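Local structure of AvtR (Acidianus filamentous virus 6, 4HV0) at residues R29-E34 and R90-M95; E11-K16 and P25-K30. The protein probably regulates viral transcription by binding DNA through a ribbon-helix-helix fold. One frame throughout, in Å; residues are numbered along the deposited sequence.

Contact 1 (R29-E34 and R90-M95)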
# COMPACT_ATOMS: atom_id res chain seq x y z
N ARG A 29 -5.78 1.84 -0.15
CA ARG A 29 -6.96 1.67 -1.01
C ARG A 29 -7.20 2.85 -1.94
O ARG A 29 -7.48 2.64 -3.12
CB ARG A 29 -8.22 1.38 -0.24
CG ARG A 29 -8.33 -0.08 0.13
CD ARG A 29 -9.76 -0.47 0.49
NE ARG A 29 -10.21 0.22 1.69
CZ ARG A 29 -9.87 -0.11 2.94
NH1 ARG A 29 -9.08 -1.15 3.19
NH2 ARG A 29 -10.34 0.62 3.95
N LYS A 30 -7.00 4.07 -1.47
CA LYS A 30 -7.19 5.23 -2.33
C LYS A 30 -6.15 5.25 -3.46
O LYS A 30 -6.50 5.48 -4.62
CB LYS A 30 -7.18 6.52 -1.51
CG LYS A 30 -7.53 7.78 -2.31
CD LYS A 30 -8.19 8.84 -1.42
CE LYS A 30 -8.19 10.24 -2.05
NZ LYS A 30 -7.04 11.10 -1.65
N ILE A 31 -4.88 4.98 -3.13
CA ILE A 31 -3.82 4.92 -4.15
C ILE A 31 -4.13 3.82 -5.17
O ILE A 31 -4.10 4.07 -6.38
CB ILE A 31 -2.45 4.65 -3.52
CG1 ILE A 31 -2.02 5.84 -2.72
CG2 ILE A 31 -1.38 4.36 -4.61
CD1 ILE A 31 -0.96 5.49 -1.72
N LEU A 32 -4.50 2.64 -4.68
CA LEU A 32 -4.89 1.55 -5.61
C LEU A 32 -6.09 1.91 -6.49
O LEU A 32 -6.11 1.56 -7.66
CB LEU A 32 -5.16 0.24 -4.89
CG LEU A 32 -3.94 -0.29 -4.09
CD1 LEU A 32 -4.26 -1.62 -3.43
CD2 LEU A 32 -2.63 -0.37 -4.88
N LYS A 33 -7.09 2.59 -5.94
CA LYS A 33 -8.27 2.97 -6.76
C LYS A 33 -7.87 3.96 -7.83
O LYS A 33 -8.22 3.79 -8.98
CB LYS A 33 -9.41 3.53 -5.90
CG LYS A 33 -10.14 2.43 -5.12
CD LYS A 33 -10.65 3.01 -3.82
CE LYS A 33 -12.12 2.65 -3.60
NZ LYS A 33 -12.71 3.40 -2.46
N GLU A 34 -7.07 4.95 -7.46
CA GLU A 34 -6.63 5.98 -8.39
C GLU A 34 -5.67 5.48 -9.47
O GLU A 34 -5.84 5.79 -10.63
CB GLU A 34 -6.03 7.16 -7.63
CG GLU A 34 -7.11 7.90 -6.84
CD GLU A 34 -6.63 9.16 -6.14
OE1 GLU A 34 -5.41 9.29 -5.89
OE2 GLU A 34 -7.48 10.01 -5.79
N ARG A 90 7.73 -1.31 -4.15
CA ARG A 90 8.54 -0.51 -5.02
C ARG A 90 7.66 0.53 -5.78
O ARG A 90 8.09 1.65 -5.98
CB ARG A 90 9.29 -1.36 -6.02
CG ARG A 90 10.32 -0.57 -6.84
CD ARG A 90 10.95 -1.50 -7.84
NE ARG A 90 10.60 -1.08 -9.20
CZ ARG A 90 10.30 -1.87 -10.21
NH1 ARG A 90 10.31 -3.17 -10.09
NH2 ARG A 90 10.01 -1.35 -11.38
N PHE A 91 6.44 0.14 -6.17
CA PHE A 91 5.53 1.05 -6.81
C PHE A 91 5.21 2.25 -5.90
O PHE A 91 5.38 3.38 -6.29
CB PHE A 91 4.27 0.27 -7.19
CG PHE A 91 3.14 1.09 -7.68
CD1 PHE A 91 3.01 1.37 -9.02
CD2 PHE A 91 2.13 1.47 -6.83
CE1 PHE A 91 1.93 2.09 -9.48
CE2 PHE A 91 1.04 2.18 -7.28
CZ PHE A 91 0.93 2.50 -8.60
N LEU A 92 4.83 1.98 -4.66
CA LEU A 92 4.60 3.06 -3.69
C LEU A 92 5.86 3.88 -3.42
O LEU A 92 5.79 5.09 -3.27
CB LEU A 92 4.09 2.50 -2.37
CG LEU A 92 2.76 1.78 -2.39
CD1 LEU A 92 2.60 0.98 -1.12
CD2 LEU A 92 1.64 2.81 -2.53
N LYS A 93 7.02 3.24 -3.40
CA LYS A 93 8.29 3.94 -3.19
C LYS A 93 8.61 4.92 -4.32
O LYS A 93 9.08 6.02 -4.08
CB LYS A 93 9.42 2.92 -3.04
CG LYS A 93 10.68 3.40 -2.36
CD LYS A 93 11.58 2.22 -1.93
CE LYS A 93 12.03 1.30 -3.09
NZ LYS A 93 12.88 0.11 -2.75
N GLU A 94 8.34 4.52 -5.56
CA GLU A 94 8.58 5.38 -6.71
C GLU A 94 7.62 6.56 -6.78
O GLU A 94 7.93 7.60 -7.33
CB GLU A 94 8.44 4.57 -8.00
CG GLU A 94 9.54 3.53 -8.19
CD GLU A 94 9.44 2.81 -9.51
OE1 GLU A 94 8.62 3.24 -10.39
OE2 GLU A 94 10.19 1.84 -9.70
N MSE A 95 6.42 6.34 -6.27
CA MSE A 95 5.40 7.35 -6.24
C MSE A 95 5.77 8.39 -5.21
O MSE A 95 5.62 9.57 -5.45
CB MSE A 95 4.17 6.57 -5.85
CG MSE A 95 2.95 7.38 -6.16
SE MSE A 95 1.60 6.55 -5.01
CE MSE A 95 1.99 7.43 -3.30

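Contact 2 (E11-K16 and P25-K30)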
# COMPACT_ATOMS: atom_id res chain seq x y z
N GLU A 11 6.12 5.24 6.85
CA GLU A 11 6.08 6.58 7.44
C GLU A 11 5.22 7.46 6.54
O GLU A 11 4.27 8.11 7.02
CB GLU A 11 7.48 7.20 7.63
CG GLU A 11 8.44 6.44 8.53
CD GLU A 11 7.85 6.00 9.87
OE1 GLU A 11 7.04 6.72 10.47
OE2 GLU A 11 8.20 4.89 10.33
N PHE A 12 5.54 7.46 5.25
CA PHE A 12 4.79 8.25 4.29
C PHE A 12 3.30 7.96 4.32
O PHE A 12 2.50 8.87 4.36
CB PHE A 12 5.31 8.01 2.88
CG PHE A 12 4.42 8.60 1.83
CD1 PHE A 12 4.53 9.94 1.48
CD2 PHE A 12 3.44 7.82 1.21
CE1 PHE A 12 3.71 10.50 0.52
CE2 PHE A 12 2.60 8.38 0.25
CZ PHE A 12 2.74 9.72 -0.09
N LEU A 13 2.92 6.69 4.31
CA LEU A 13 1.51 6.33 4.37
C LEU A 13 0.86 6.73 5.68
O LEU A 13 -0.30 7.14 5.70
CB LEU A 13 1.35 4.82 4.21
CG LEU A 13 1.66 4.22 2.83
CD1 LEU A 13 1.64 2.69 2.91
CD2 LEU A 13 0.71 4.73 1.75
N LYS A 14 1.60 6.62 6.77
CA LYS A 14 1.06 6.98 8.09
C LYS A 14 0.75 8.48 8.17
O LYS A 14 -0.28 8.86 8.74
CB LYS A 14 2.04 6.57 9.19
CG LYS A 14 1.41 6.47 10.58
CD LYS A 14 2.21 5.57 11.52
CE LYS A 14 3.61 6.10 11.82
NZ LYS A 14 3.50 7.22 12.79
N LYS A 15 1.63 9.32 7.59
CA LYS A 15 1.43 10.77 7.55
C LYS A 15 0.23 11.17 6.73
O LYS A 15 -0.51 12.04 7.15
CB LYS A 15 2.66 11.51 7.01
CG LYS A 15 3.86 11.55 7.96
CD LYS A 15 5.17 11.77 7.22
CE LYS A 15 6.36 11.71 8.19
NZ LYS A 15 7.72 11.72 7.57
N LYS A 16 0.03 10.56 5.56
CA LYS A 16 -1.18 10.85 4.82
C LYS A 16 -2.39 10.35 5.61
O LYS A 16 -3.40 11.03 5.66
CB LYS A 16 -1.18 10.24 3.41
CG LYS A 16 -0.10 10.81 2.50
CD LYS A 16 -0.58 10.95 1.06
CE LYS A 16 -1.30 12.27 0.83
NZ LYS A 16 -1.12 12.75 -0.56
N PRO A 25 -4.50 1.70 5.83
CA PRO A 25 -5.16 0.95 4.76
C PRO A 25 -6.12 1.76 3.87
O PRO A 25 -6.30 1.43 2.70
CB PRO A 25 -5.94 -0.12 5.51
CG PRO A 25 -5.16 -0.34 6.75
CD PRO A 25 -4.68 1.03 7.13
N ALA A 26 -6.75 2.79 4.42
CA ALA A 26 -7.62 3.65 3.60
C ALA A 26 -6.78 4.37 2.56
O ALA A 26 -7.17 4.52 1.40
CB ALA A 26 -8.39 4.64 4.48
N VAL A 27 -5.61 4.82 2.96
CA VAL A 27 -4.70 5.52 2.07
C VAL A 27 -4.23 4.55 0.93
O VAL A 27 -4.31 4.88 -0.25
CB VAL A 27 -3.56 6.14 2.92
CG1 VAL A 27 -2.45 6.76 2.08
CG2 VAL A 27 -4.12 7.17 3.87
N ILE A 28 -3.80 3.34 1.29
CA ILE A 28 -3.42 2.34 0.28
C ILE A 28 -4.57 2.07 -0.68
O ILE A 28 -4.36 2.13 -1.88
CB ILE A 28 -2.98 1.02 0.92
CG1 ILE A 28 -1.64 1.18 1.59
CG2 ILE A 28 -2.95 -0.12 -0.09
CD1 ILE A 28 -1.40 0.03 2.55
N ARG A 29 -5.78 1.84 -0.15
CA ARG A 29 -6.96 1.67 -1.01
C ARG A 29 -7.20 2.85 -1.94
O ARG A 29 -7.48 2.64 -3.12
CB ARG A 29 -8.22 1.38 -0.24
CG ARG A 29 -8.33 -0.08 0.13
CD ARG A 29 -9.76 -0.47 0.49
NE ARG A 29 -10.21 0.22 1.69
CZ ARG A 29 -9.87 -0.11 2.94
NH1 ARG A 29 -9.08 -1.15 3.19
NH2 ARG A 29 -10.34 0.62 3.95
N LYS A 30 -7.00 4.07 -1.47
CA LYS A 30 -7.19 5.23 -2.33
C LYS A 30 -6.15 5.25 -3.46
O LYS A 30 -6.50 5.48 -4.62
CB LYS A 30 -7.18 6.52 -1.51
CG LYS A 30 -7.53 7.78 -2.31
CD LYS A 30 -8.19 8.84 -1.42
CE LYS A 30 -8.19 10.24 -2.05
NZ LYS A 30 -7.04 11.10 -1.65

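Contact 1 (R29-E34 and R90-M95)
Ile31 packs against three side chains of helix 88-97: Met95, Leu92 and Phe91. Its CG2 meets Met95 SE, a selenomethionine, at 3.7 Å, the two side chains reaching toward each other tip to tip. The other branch, Ile31 CD1, lies 3.8 Å from Leu92 CD2, and Leu92 CD2 also touches Ile31 CG2, so one leucine methyl serves both isoleucine branches. Phe91 comes in by its rim: Ile31 CG2 sits near the ring plane, 4.2 Å from Phe91 CE2. With CG2 anti to the backbone N and CG1 anti to the carbonyl carbon (chi1 -69°), Ile31 offers both branches at once, while Met95 bends at chi3 to bring CE back beside Ile31 CD1. Turned from this patch, Arg90 NE makes a nearly straight salt-bridge hydrogen bond to Glu94 OE2, 3.0 Å. Helix 7-19 packs on one side, with Leu13 on Ile31, Val9 on Leu92 and Phe12 on Met95. With segment axes 12.4 Å apart at 87°, only side chains touch. Strands 3-6 and 60-65 pair antiparallel, each followed by two helices, and the later helices, 24-36 and 88-97, meet here much as in the core of a ribbon-helix-helix dimer.

Contact 2 (E11-K16 and P25-K30)
Behind Val27 and Ile28, which pack on Leu13, the backbone of helix 24-36 is bonded Arg29 N to Pro25 O at 2.9 Å; one face of the Arg29 guanidinium lies over that Pro25 O, offset toward its rim. Across the contact everything is carbon. Leu13 splits its two methyls between neighbours: CD2 goes to Val27 CG1 at 3.8 Å, and CD1 goes to Ile28 CG1, also at 3.8 Å, the leucine and isoleucine side chains crossing at about a right angle. Val27 holds CG1 anti to its backbone N (chi1 173°), which sets that methyl between Leu13 CD2 and Lys16 CB, the latter 3.9 Å away. Beyond CB the lysine turns off: its CG lies over one face of the Phe12 ring, offset toward the rim, and bends lead the amine away, Lys16 NZ ending 6.2 Å from Lys30 NZ. Ile65 packs on both Leu13 and Ile28, so strand 60-65 lies against one side of the helix pair. These are the two helices that follow strand 3-6 in the CopG-family ribbon-helix-helix unit, and their contact rests on apolar packing of Leu13, Val27, Ile28 and the CB of Lys16.

How the contacts relate
From the N terminus, strand 3-6 leads into helix 7-19, the chain turns, and helix 24-36 follows; contact 2 closes that short turn, with eight residues between its segments. Contact 1 starts where contact 2 ends, Arg29 and Lys30 belonging to both, and closes a far longer loop of 55 residues that takes in strands 54-57 and 60-65, helix 71-84 and the unmodelled 44-50. The loops thus follow one another in sequence, neither enclosing the other. In space they merge: Met95 CE lies 3.7 Å from Phe12 CE2, and Ile31 CD1 3.9 Å from Leu13 CD2. Helices 7-19, 24-36 and 88-97 consequently share one apolar core.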